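Local atomic coordinates of EF0056 (Enterococcus faecalis, PDB entry 6ORI), a protein that is a surface protein of unknown function, probably linked to biofilm formation, with a beta-rich N-terminal region that appears immunoglobulin-like. Residues 32-37 and 182-187; 68-73 and 167-172; 100-105 and 112-117. One frame throughout, in Å; residues are numbered along the deposited sequence.

The three contacts run through one curled antiparallel sheet; interactions 1 and 2 join segments distant in sequence, interaction 3 a local pair. Interaction 1 closes the longest loop, interaction 2 lies inside it, and interaction 3 inside that of interaction 2. Interactions 1 and 2, centres about 8 Å apart, meet because strands 184-189 and 166-173 are neighbours in the sheet: Arg-168 NH2 forms a salt bridge with Glu-185 OE1 at 2.9 Å. The centres of interactions 2 and 3 lie about 9 Å apart, and Leu-72 N probably bonds Trp-114 O at 2.8 Å. Interactions 1 and 3, centres about 17 Å apart, do not touch. The calcium site uses none of these residues.

Interaction 1 (32-37 and 182-187); sequences SDLQFN and PGIEST
Leu-34 and Ile-184 carry the apolar part of this contact. Their side chains cross at about a right angle, with Leu-34 CB lying 3.7 Å from Ile-184 CG2 and Leu-34 CD2 a little farther from the same methyl. The other branch of Ile-184 ends in CD1, which reaches the backbone of Ser-32, 3.7 Å from Ser-32 C. Farther along, Ser-186 CB approaches the carbonyl O of Leu-34.

Such a meeting shows how two strands can adjoin without pairing. The axes of the two short segments, 6.2 Å apart at closest approach, run 30° from parallel, and no clear hydrogen bond joins them directly. Strand 31-38 pairs with 50-59 and strand 184-189 with 166-173, so the contact lies where the two ends of a curled sheet come together, consistent with an immunoglobulin-like domain. Ser-32 and Asp-33 both face Lys-58 in a classic beta bulge.

Polar links are made through water. Ser-186 OG stands anti to its backbone N (chi1 -176°) and meets a water at 2.9 Å, which donates to Gln-35 OE1 at 2.6 Å and accepts from Phe-36 N at 3.0 Å. The other end of the Gln-35 amide is fixed within its own strand: NE2 donates to the syn lone pair of Asp-33 OD1 at 2.8 Å, nearly in the amide plane. Asp-33 OD2 is bound by Thr-247 OG1.

Interaction 2 (68-73 and 167-172); sequences WEIRLQ and YRIYLV
Tyr-170, cross-strand partner of Arg-71, has a chi1 of 57° that sets its CG in the crowded position between backbone N and carbonyl carbon. Arg-71 CG stands anti to its own carbonyl carbon, and the extended chain carries NE to Glu-69. Arg-71 CB lies over one face of the tyrosine ring in a CH-pi contact, 3.7 Å from the centroid of Tyr-170 and displaced toward the rim. The guanidinium itself is turned 77° from the ring. Above the centre of the opposite face lies NH1 of Arg-168, which also forms a salt bridge with Glu-185, so the tyrosine is held between two arginines.

Strands 68-73 and 167-172 form a regular antiparallel pair, flanked by 113-117 and 184-189, in what is probably an immunoglobulin-like domain. Glu-69 with Val-172, Arg-71 with Tyr-170 and Gln-73 with Arg-168 are hydrogen-bonded pairs, each with two backbone bonds. Ile-70, Leu-72, Ile-169 and Leu-171 supply the other, apolar face, where Ile-70 CG2 packs 3.8 Å from Ile-169 CG1.

Within strand 68-73, Arg-71 grips Glu-69 side-on in a salt bridge: NE and NH2 both donate to OE1 at 2.9 Å, in the guanidinium plane but through bent bonds, while Val-172 CG2 sits over one guanidinium face. Glu-21 and Asp-178 add salt bridges to Arg-71, probably balancing its buried charge. Glu-21 OE1 also bonds Tyr-170 OH. A water donates to that hydroxyl and to Gln-73 OE1 (2.6 Å) and accepts from Arg-168 NH1; Gln-73 NE2 bonds Phe-19 O.

Interaction 3 (100-105 and 112-117); sequences FVRIND and NIWKVN
Arg-102 and Trp-114 lie side by side and point the same way, the arginine spread lengthwise over one face of the indole. With CG anti to the backbone N (chi1 -164°) and the chain extended as far as NE, successive atoms follow the ring system: CB sits over the five-membered ring, 3.9 Å from its centroid, and Arg-102 NE lies 3.5 Å from Trp-114 CZ2. That carbon is placed over one face of the guanidinium, toward its rim. The two planes are 35° apart, so they are inclined rather than flatly stacked. Arg-102 NE donates to Thr-111 O, a bond that helps set the position of the guanidinium above the ring.

The neighbouring aromatic meets the tryptophan differently. Phe-100 crosses Trp-114 at about a right angle, with its CD1 3.8 Å from Trp-114 CB, while the carbonyl O of Phe-100 comes to the indole edge 3.4 Å from Trp-114 CD1. Over one face of the Phe-100 ring, Val-116 CG1 makes a CH-pi contact, 3.8 Å from the centroid.

On the other side of the strands, Val-101 and Lys-115 run alongside each other; Val-101 CG1 is 3.9 Å from Lys-115 CE. Ile-103 crosses the lysine chain at about a right angle and touches Ile-113 CG2 through its own CD1.

Val-101 and Lys-115 exchange two backbone bonds, and Ile-103 N adds a third to Ile-113 O at 2.9 Å. Ile-103 is also bonded to Thr-111, before the corner at Asn-112, and strand 113-117 goes on to pair with 68-74. Antiparallel pairing of 98-104 with 113-117 across so short a connection is characteristic of a beta hairpin.

Interaction 1 (32-37 and 182-187)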
loop_
_atom_site.group_PDB
_atom_site.type_symbol
_atom_site.label_atom_id
_atom_site.label_comp_id
_atom_site.label_asym_id
_atom_site.label_seq_id
_atom_site.Cartn_x
_atom_site.Cartn_y
_atom_site.Cartn_z
ATOM N N SER A 32 -4.949 -6.385 -11.296
ATOM C CA SER A 32 -5.023 -6.767 -9.896
ATOM C C SER A 32 -3.941 -6.183 -9.015
ATOM O O SER A 32 -4.088 -6.234 -7.811
ATOM C CB SER A 32 -5.079 -8.286 -9.718
ATOM O OG SER A 32 -3.952 -8.901 -10.294
ATOM N N ASP A 33 -2.884 -5.597 -9.558
ATOM C CA ASP A 33 -1.862 -5.032 -8.682
ATOM C C ASP A 33 -1.091 -3.932 -9.374
ATOM O O ASP A 33 -0.826 -3.986 -10.573
ATOM C CB ASP A 33 -0.900 -6.127 -8.227
ATOM C CG ASP A 33 -0.250 -5.849 -6.882
ATOM O OD1 ASP A 33 -0.587 -4.861 -6.183
ATOM O OD2 ASP A 33 0.566 -6.710 -6.464
ATOM N N LEU A 34 -0.764 -2.920 -8.574
ATOM C CA LEU A 34 0.120 -1.840 -8.990
ATOM C C LEU A 34 0.759 -1.312 -7.727
ATOM O O LEU A 34 0.065 -0.925 -6.789
ATOM C CB LEU A 34 -0.687 -0.760 -9.705
ATOM C CG LEU A 34 0.092 0.411 -10.285
ATOM C CD1 LEU A 34 1.059 -0.049 -11.360
ATOM C CD2 LEU A 34 -0.877 1.453 -10.828
ATOM N N GLN A 35 2.087 -1.352 -7.656
ATOM C CA GLN A 35 2.808 -0.934 -6.463
ATOM C C GLN A 35 4.017 -0.102 -6.823
ATOM O O GLN A 35 4.651 -0.330 -7.852
ATOM C CB GLN A 35 3.303 -2.139 -5.679
ATOM C CG GLN A 35 2.253 -3.117 -5.248
ATOM C CD GLN A 35 1.376 -2.597 -4.158
ATOM O OE1 GLN A 35 1.747 -1.709 -3.391
ATOM N NE2 GLN A 35 0.189 -3.132 -4.089
ATOM N N PHE A 36 4.329 0.858 -5.949
ATOM C CA PHE A 36 5.523 1.696 -6.016
ATOM C C PHE A 36 6.384 1.360 -4.825
ATOM O O PHE A 36 5.943 1.479 -3.684
ATOM C CB PHE A 36 5.112 3.169 -5.983
ATOM C CG PHE A 36 6.246 4.153 -5.981
ATOM C CD1 PHE A 36 6.978 4.423 -7.131
ATOM C CD2 PHE A 36 6.564 4.829 -4.832
ATOM C CE1 PHE A 36 8.006 5.347 -7.104
ATOM C CE2 PHE A 36 7.591 5.757 -4.829
ATOM C CZ PHE A 36 8.298 5.999 -5.955
ATOM N N ASN A 37 7.613 0.916 -5.094
ATOM C CA ASN A 37 8.486 0.426 -4.033
ATOM C C ASN A 37 9.820 1.180 -4.043
ATOM O O ASN A 37 10.774 0.761 -4.692
ATOM C CB ASN A 37 8.743 -1.068 -4.169
ATOM C CG ASN A 37 9.597 -1.602 -3.026
ATOM O OD1 ASN A 37 9.679 -0.988 -1.971
ATOM N ND2 ASN A 37 10.251 -2.715 -3.258
ATOM N N PRO A 182 -10.794 0.993 -9.979
ATOM C CA PRO A 182 -10.926 0.797 -8.529
ATOM C C PRO A 182 -10.168 -0.393 -7.972
ATOM O O PRO A 182 -10.147 -1.450 -8.571
ATOM C CB PRO A 182 -12.426 0.602 -8.339
ATOM C CG PRO A 182 -12.918 0.105 -9.660
ATOM C CD PRO A 182 -12.059 0.734 -10.701
ATOM N N GLY A 183 -9.503 -0.165 -6.847
ATOM C CA GLY A 183 -8.647 -1.156 -6.230
ATOM C C GLY A 183 -7.199 -1.090 -6.704
ATOM O O GLY A 183 -6.320 -1.669 -6.055
ATOM N N ILE A 184 -6.952 -0.405 -7.810
ATOM C CA ILE A 184 -5.619 -0.379 -8.417
ATOM C C ILE A 184 -5.007 0.976 -8.083
ATOM O O ILE A 184 -4.752 1.824 -8.949
ATOM C CB ILE A 184 -5.681 -0.642 -9.925
ATOM C CG1 ILE A 184 -6.539 -1.880 -10.208
ATOM C CG2 ILE A 184 -4.278 -0.847 -10.501
ATOM C CD1 ILE A 184 -6.058 -3.164 -9.535
ATOM N N GLU A 185 -4.874 1.178 -6.778
ATOM C CA GLU A 185 -4.239 2.348 -6.227
ATOM C C GLU A 185 -3.580 1.998 -4.904
ATOM O O GLU A 185 -4.098 1.180 -4.122
ATOM C CB GLU A 185 -5.217 3.494 -6.032
ATOM C CG GLU A 185 -6.280 3.324 -5.015
ATOM C CD GLU A 185 -7.022 4.623 -4.797
ATOM O OE1 GLU A 185 -6.444 5.559 -4.191
ATOM O OE2 GLU A 185 -8.176 4.717 -5.253
ATOM N N SER A 186 -2.450 2.619 -4.642
ATOM C CA SER A 186 -1.729 2.392 -3.415
ATOM C C SER A 186 -1.138 3.697 -2.955
ATOM O O SER A 186 -0.503 4.400 -3.736
ATOM C CB SER A 186 -0.652 1.367 -3.670
ATOM O OG SER A 186 0.019 1.064 -2.465
ATOM N N THR A 187 -1.357 4.027 -1.681
ATOM C CA THR A 187 -0.848 5.246 -1.051
ATOM C C THR A 187 0.010 4.857 0.139
ATOM O O THR A 187 -0.494 4.166 1.052
ATOM C CB THR A 187 -1.992 6.152 -0.581
ATOM O OG1 THR A 187 -2.774 6.574 -1.702
ATOM C CG2 THR A 187 -1.463 7.395 0.156
HETATM O O HOH W 1 2.710 0.748 -3.452
#

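Interaction 2 (68-73 and 167-172)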
loop_
_atom_site.group_PDB
_atom_site.type_symbol
_atom_site.label_atom_id
_atom_site.label_comp_id
_atom_site.label_asym_id
_atom_site.label_seq_id
_atom_site.Cartn_x
_atom_site.Cartn_y
_atom_site.Cartn_z
ATOM N N TRP A 68 -4.473 2.795 -20.862
ATOM C CA TRP A 68 -4.140 2.565 -19.467
ATOM C C TRP A 68 -2.911 3.369 -19.108
ATOM O O TRP A 68 -1.834 3.163 -19.664
ATOM C CB TRP A 68 -3.886 1.086 -19.272
ATOM C CG TRP A 68 -4.970 0.223 -19.833
ATOM C CD1 TRP A 68 -4.864 -0.588 -20.911
ATOM C CD2 TRP A 68 -6.322 0.101 -19.364
ATOM N NE1 TRP A 68 -6.067 -1.218 -21.153
ATOM C CE2 TRP A 68 -6.973 -0.812 -20.213
ATOM C CE3 TRP A 68 -7.045 0.674 -18.320
ATOM C CZ2 TRP A 68 -8.304 -1.161 -20.054
ATOM C CZ3 TRP A 68 -8.364 0.310 -18.148
ATOM C CH2 TRP A 68 -8.981 -0.598 -19.015
ATOM N N GLU A 69 -3.089 4.288 -18.167
ATOM C CA GLU A 69 -2.013 5.207 -17.776
ATOM C C GLU A 69 -1.748 5.139 -16.283
ATOM O O GLU A 69 -2.649 5.322 -15.467
ATOM C CB GLU A 69 -2.378 6.625 -18.163
ATOM C CG GLU A 69 -1.306 7.646 -17.863
ATOM C CD GLU A 69 -1.665 8.975 -18.458
ATOM O OE1 GLU A 69 -2.392 9.738 -17.783
ATOM O OE2 GLU A 69 -1.275 9.209 -19.622
ATOM N N ILE A 70 -0.498 4.892 -15.934
ATOM C CA ILE A 70 -0.075 4.875 -14.550
ATOM C C ILE A 70 0.219 6.302 -14.144
ATOM O O ILE A 70 0.900 7.038 -14.888
ATOM C CB ILE A 70 1.202 4.033 -14.388
ATOM C CG1 ILE A 70 0.934 2.552 -14.713
ATOM C CG2 ILE A 70 1.780 4.168 -12.957
ATOM C CD1 ILE A 70 2.194 1.719 -14.821
ATOM N N ARG A 71 -0.323 6.714 -13.011
ATOM C CA ARG A 71 -0.034 8.005 -12.443
ATOM C C ARG A 71 0.646 7.841 -11.107
ATOM O O ARG A 71 0.304 6.953 -10.317
ATOM C CB ARG A 71 -1.288 8.862 -12.340
ATOM C CG ARG A 71 -1.704 9.313 -13.749
ATOM C CD ARG A 71 -2.769 10.345 -13.783
ATOM N NE ARG A 71 -3.112 10.649 -15.166
ATOM C CZ ARG A 71 -4.104 11.447 -15.515
ATOM N NH1 ARG A 71 -4.876 12.010 -14.598
ATOM N NH2 ARG A 71 -4.340 11.650 -16.793
ATOM N N LEU A 72 1.658 8.673 -10.870
ATOM C CA LEU A 72 2.441 8.653 -9.639
ATOM C C LEU A 72 2.377 10.061 -9.058
ATOM O O LEU A 72 2.860 11.025 -9.668
ATOM C CB LEU A 72 3.876 8.266 -9.922
ATOM C CG LEU A 72 4.815 8.318 -8.729
ATOM C CD1 LEU A 72 4.462 7.283 -7.671
ATOM C CD2 LEU A 72 6.247 8.140 -9.211
ATOM N N GLN A 73 1.733 10.190 -7.901
ATOM C CA GLN A 73 1.699 11.438 -7.146
ATOM C C GLN A 73 2.766 11.367 -6.058
ATOM O O GLN A 73 2.885 10.343 -5.358
ATOM C CB GLN A 73 0.326 11.708 -6.512
ATOM C CG GLN A 73 0.279 13.018 -5.708
ATOM C CD GLN A 73 -1.128 13.426 -5.276
ATOM O OE1 GLN A 73 -2.104 13.219 -5.998
ATOM N NE2 GLN A 73 -1.228 14.040 -4.104
ATOM N N TYR A 167 3.396 9.097 -1.095
ATOM C CA TYR A 167 3.293 8.825 -2.523
ATOM C C TYR A 167 1.970 8.115 -2.773
ATOM O O TYR A 167 1.426 7.475 -1.873
ATOM C CB TYR A 167 4.455 7.983 -3.027
ATOM C CG TYR A 167 4.658 6.658 -2.344
ATOM C CD1 TYR A 167 3.870 5.556 -2.640
ATOM C CD2 TYR A 167 5.682 6.500 -1.427
ATOM C CE1 TYR A 167 4.094 4.335 -1.989
ATOM C CE2 TYR A 167 5.923 5.300 -0.803
ATOM C CZ TYR A 167 5.139 4.229 -1.093
ATOM O OH TYR A 167 5.412 3.043 -0.442
ATOM N N ARG A 168 1.437 8.259 -3.982
ATOM C CA ARG A 168 0.268 7.502 -4.424
ATOM C C ARG A 168 0.494 7.054 -5.851
ATOM O O ARG A 168 0.799 7.884 -6.715
ATOM C CB ARG A 168 -0.997 8.359 -4.328
ATOM C CG ARG A 168 -2.282 7.677 -4.840
ATOM C CD ARG A 168 -3.401 8.687 -5.076
ATOM N NE ARG A 168 -4.713 8.067 -5.171
ATOM C CZ ARG A 168 -5.776 8.617 -5.752
ATOM N NH1 ARG A 168 -5.707 9.797 -6.346
ATOM N NH2 ARG A 168 -6.925 7.960 -5.730
ATOM N N ILE A 169 0.358 5.762 -6.127
ATOM C CA ILE A 169 0.401 5.249 -7.481
ATOM C C ILE A 169 -0.970 4.677 -7.837
ATOM O O ILE A 169 -1.644 4.069 -6.997
ATOM C CB ILE A 169 1.549 4.237 -7.660
ATOM C CG1 ILE A 169 1.803 3.974 -9.149
ATOM C CG2 ILE A 169 1.275 2.952 -6.881
ATOM C CD1 ILE A 169 3.056 3.175 -9.429
ATOM N N TYR A 170 -1.430 4.936 -9.051
ATOM C CA TYR A 170 -2.764 4.519 -9.440
ATOM C C TYR A 170 -2.869 4.406 -10.943
ATOM O O TYR A 170 -1.992 4.847 -11.668
ATOM C CB TYR A 170 -3.835 5.463 -8.870
ATOM C CG TYR A 170 -3.718 6.934 -9.217
ATOM C CD1 TYR A 170 -2.763 7.746 -8.597
ATOM C CD2 TYR A 170 -4.606 7.537 -10.095
ATOM C CE1 TYR A 170 -2.681 9.105 -8.891
ATOM C CE2 TYR A 170 -4.522 8.892 -10.388
ATOM C CZ TYR A 170 -3.558 9.659 -9.764
ATOM O OH TYR A 170 -3.448 11.008 -10.000
ATOM N N LEU A 171 -3.935 3.766 -11.403
ATOM C CA LEU A 171 -4.164 3.535 -12.816
ATOM C C LEU A 171 -5.406 4.267 -13.275
ATOM O O LEU A 171 -6.447 4.160 -12.620
ATOM C CB LEU A 171 -4.334 2.042 -13.026
ATOM C CG LEU A 171 -4.501 1.573 -14.457
ATOM C CD1 LEU A 171 -3.228 1.820 -15.229
ATOM C CD2 LEU A 171 -4.878 0.093 -14.475
ATOM N N VAL A 172 -5.303 4.996 -14.383
ATOM C CA VAL A 172 -6.482 5.649 -14.960
ATOM C C VAL A 172 -6.730 5.119 -16.351
ATOM O O VAL A 172 -5.858 4.515 -16.969
ATOM C CB VAL A 172 -6.370 7.189 -15.001
ATOM C CG1 VAL A 172 -6.124 7.764 -13.591
ATOM C CG2 VAL A 172 -5.283 7.604 -15.952
HETATM O O HOH W 2 -3.912 11.883 -7.252
#

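Interaction 3 (100-105 and 112-117)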
loop_
_atom_site.group_PDB
_atom_site.type_symbol
_atom_site.label_atom_id
_atom_site.label_comp_id
_atom_site.label_asym_id
_atom_site.label_seq_id
_atom_site.Cartn_x
_atom_site.Cartn_y
_atom_site.Cartn_z
ATOM N N PHE A 100 8.895 9.190 -16.820
ATOM C CA PHE A 100 7.612 9.567 -16.230
ATOM C C PHE A 100 7.424 11.057 -16.561
ATOM O O PHE A 100 8.272 11.864 -16.197
ATOM C CB PHE A 100 7.672 9.389 -14.716
ATOM C CG PHE A 100 7.091 8.126 -14.180
ATOM C CD1 PHE A 100 5.753 8.075 -13.873
ATOM C CD2 PHE A 100 7.874 7.012 -13.891
ATOM C CE1 PHE A 100 5.169 6.941 -13.316
ATOM C CE2 PHE A 100 7.277 5.870 -13.325
ATOM C CZ PHE A 100 5.938 5.851 -13.057
ATOM N N VAL A 101 6.363 11.427 -17.251
ATOM C CA VAL A 101 6.145 12.800 -17.707
ATOM C C VAL A 101 5.354 13.564 -16.679
ATOM O O VAL A 101 4.316 13.089 -16.215
ATOM C CB VAL A 101 5.381 12.781 -19.055
ATOM C CG1 VAL A 101 4.939 14.176 -19.481
ATOM C CG2 VAL A 101 6.232 12.135 -20.122
ATOM N N ARG A 102 5.809 14.755 -16.328
ATOM C CA ARG A 102 5.128 15.542 -15.329
ATOM C C ARG A 102 3.874 16.195 -15.911
ATOM O O ARG A 102 3.888 16.722 -17.026
ATOM C CB ARG A 102 6.072 16.586 -14.753
ATOM C CG ARG A 102 5.565 17.185 -13.471
ATOM C CD ARG A 102 6.680 17.929 -12.757
ATOM N NE ARG A 102 6.239 18.416 -11.463
ATOM C CZ ARG A 102 7.044 18.875 -10.513
ATOM N NH1 ARG A 102 8.360 18.900 -10.688
ATOM N NH2 ARG A 102 6.514 19.308 -9.383
ATOM N N ILE A 103 2.790 16.161 -15.179
ATOM C CA ILE A 103 1.565 16.824 -15.575
ATOM C C ILE A 103 1.580 18.264 -15.048
ATOM O O ILE A 103 1.949 18.515 -13.900
ATOM C CB ILE A 103 0.335 16.043 -15.029
ATOM C CG1 ILE A 103 0.290 14.646 -15.663
ATOM C CG2 ILE A 103 -0.950 16.813 -15.314
ATOM C CD1 ILE A 103 -0.723 13.720 -15.046
ATOM N N ASN A 104 1.179 19.210 -15.895
ATOM C CA ASN A 104 1.107 20.612 -15.528
ATOM C C ASN A 104 -0.331 21.033 -15.470
ATOM O O ASN A 104 -1.197 20.368 -16.034
ATOM C CB ASN A 104 1.862 21.430 -16.548
ATOM C CG ASN A 104 3.251 20.905 -16.733
ATOM O OD1 ASN A 104 4.008 20.803 -15.762
ATOM N ND2 ASN A 104 3.580 20.488 -17.941
ATOM N N ASP A 105 -0.597 22.124 -14.767
ATOM C CA ASP A 105 -1.960 22.624 -14.683
ATOM C C ASP A 105 -2.236 23.657 -15.776
ATOM O O ASP A 105 -1.375 23.894 -16.637
ATOM C CB ASP A 105 -2.271 23.156 -13.275
ATOM C CG ASP A 105 -1.504 24.410 -12.897
ATOM O OD1 ASP A 105 -1.024 25.148 -13.767
ATOM O OD2 ASP A 105 -1.395 24.667 -11.661
ATOM N N ASN A 112 2.114 17.821 -8.907
ATOM C CA ASN A 112 2.881 16.768 -8.272
ATOM C C ASN A 112 2.472 15.393 -8.750
ATOM O O ASN A 112 2.642 14.432 -8.004
ATOM C CB ASN A 112 2.784 16.861 -6.743
ATOM C CG ASN A 112 1.370 16.627 -6.218
ATOM O OD1 ASN A 112 0.395 16.864 -6.904
ATOM N ND2 ASN A 112 1.265 16.183 -4.980
ATOM N N ILE A 113 1.954 15.303 -9.977
ATOM C CA ILE A 113 1.583 14.037 -10.576
ATOM C C ILE A 113 2.383 13.815 -11.863
ATOM O O ILE A 113 2.540 14.740 -12.672
ATOM C CB ILE A 113 0.070 13.955 -10.848
ATOM C CG1 ILE A 113 -0.703 14.313 -9.571
ATOM C CG2 ILE A 113 -0.292 12.550 -11.359
ATOM C CD1 ILE A 113 -2.220 14.281 -9.719
ATOM N N TRP A 114 2.891 12.607 -12.030
ATOM C CA TRP A 114 3.605 12.148 -13.198
ATOM C C TRP A 114 2.850 10.975 -13.834
ATOM O O TRP A 114 2.081 10.282 -13.174
ATOM C CB TRP A 114 5.003 11.682 -12.800
ATOM C CG TRP A 114 5.974 12.780 -12.490
ATOM C CD1 TRP A 114 6.969 13.218 -13.304
ATOM C CD2 TRP A 114 6.084 13.557 -11.285
ATOM N NE1 TRP A 114 7.696 14.206 -12.686
ATOM C CE2 TRP A 114 7.164 14.440 -11.454
ATOM C CE3 TRP A 114 5.388 13.582 -10.072
ATOM C CZ2 TRP A 114 7.551 15.348 -10.481
ATOM C CZ3 TRP A 114 5.788 14.499 -9.101
ATOM C CH2 TRP A 114 6.857 15.359 -9.322
ATOM N N LYS A 115 3.118 10.719 -15.108
ATOM C CA LYS A 115 2.395 9.697 -15.875
ATOM C C LYS A 115 3.309 8.882 -16.776
ATOM O O LYS A 115 4.291 9.404 -17.337
ATOM C CB LYS A 115 1.286 10.325 -16.731
ATOM C CG LYS A 115 1.782 11.316 -17.761
ATOM C CD LYS A 115 0.632 11.932 -18.569
ATOM C CE LYS A 115 1.207 12.930 -19.543
ATOM N NZ LYS A 115 0.205 13.426 -20.516
ATOM N N VAL A 116 3.008 7.596 -16.912
ATOM C CA VAL A 116 3.658 6.703 -17.882
ATOM C C VAL A 116 2.637 5.672 -18.302
ATOM O O VAL A 116 1.773 5.317 -17.514
ATOM C CB VAL A 116 4.936 6.066 -17.278
ATOM C CG1 VAL A 116 4.637 5.018 -16.216
ATOM C CG2 VAL A 116 5.804 5.475 -18.366
ATOM N N ASN A 117 2.681 5.206 -19.534
ATOM C CA ASN A 117 1.716 4.221 -19.953
ATOM C C ASN A 117 1.950 2.902 -19.235
ATOM O O ASN A 117 3.073 2.502 -18.971
ATOM C CB ASN A 117 1.758 4.040 -21.468
ATOM C CG ASN A 117 1.170 5.214 -22.200
ATOM O OD1 ASN A 117 0.543 6.078 -21.599
ATOM N ND2 ASN A 117 1.312 5.214 -23.516
#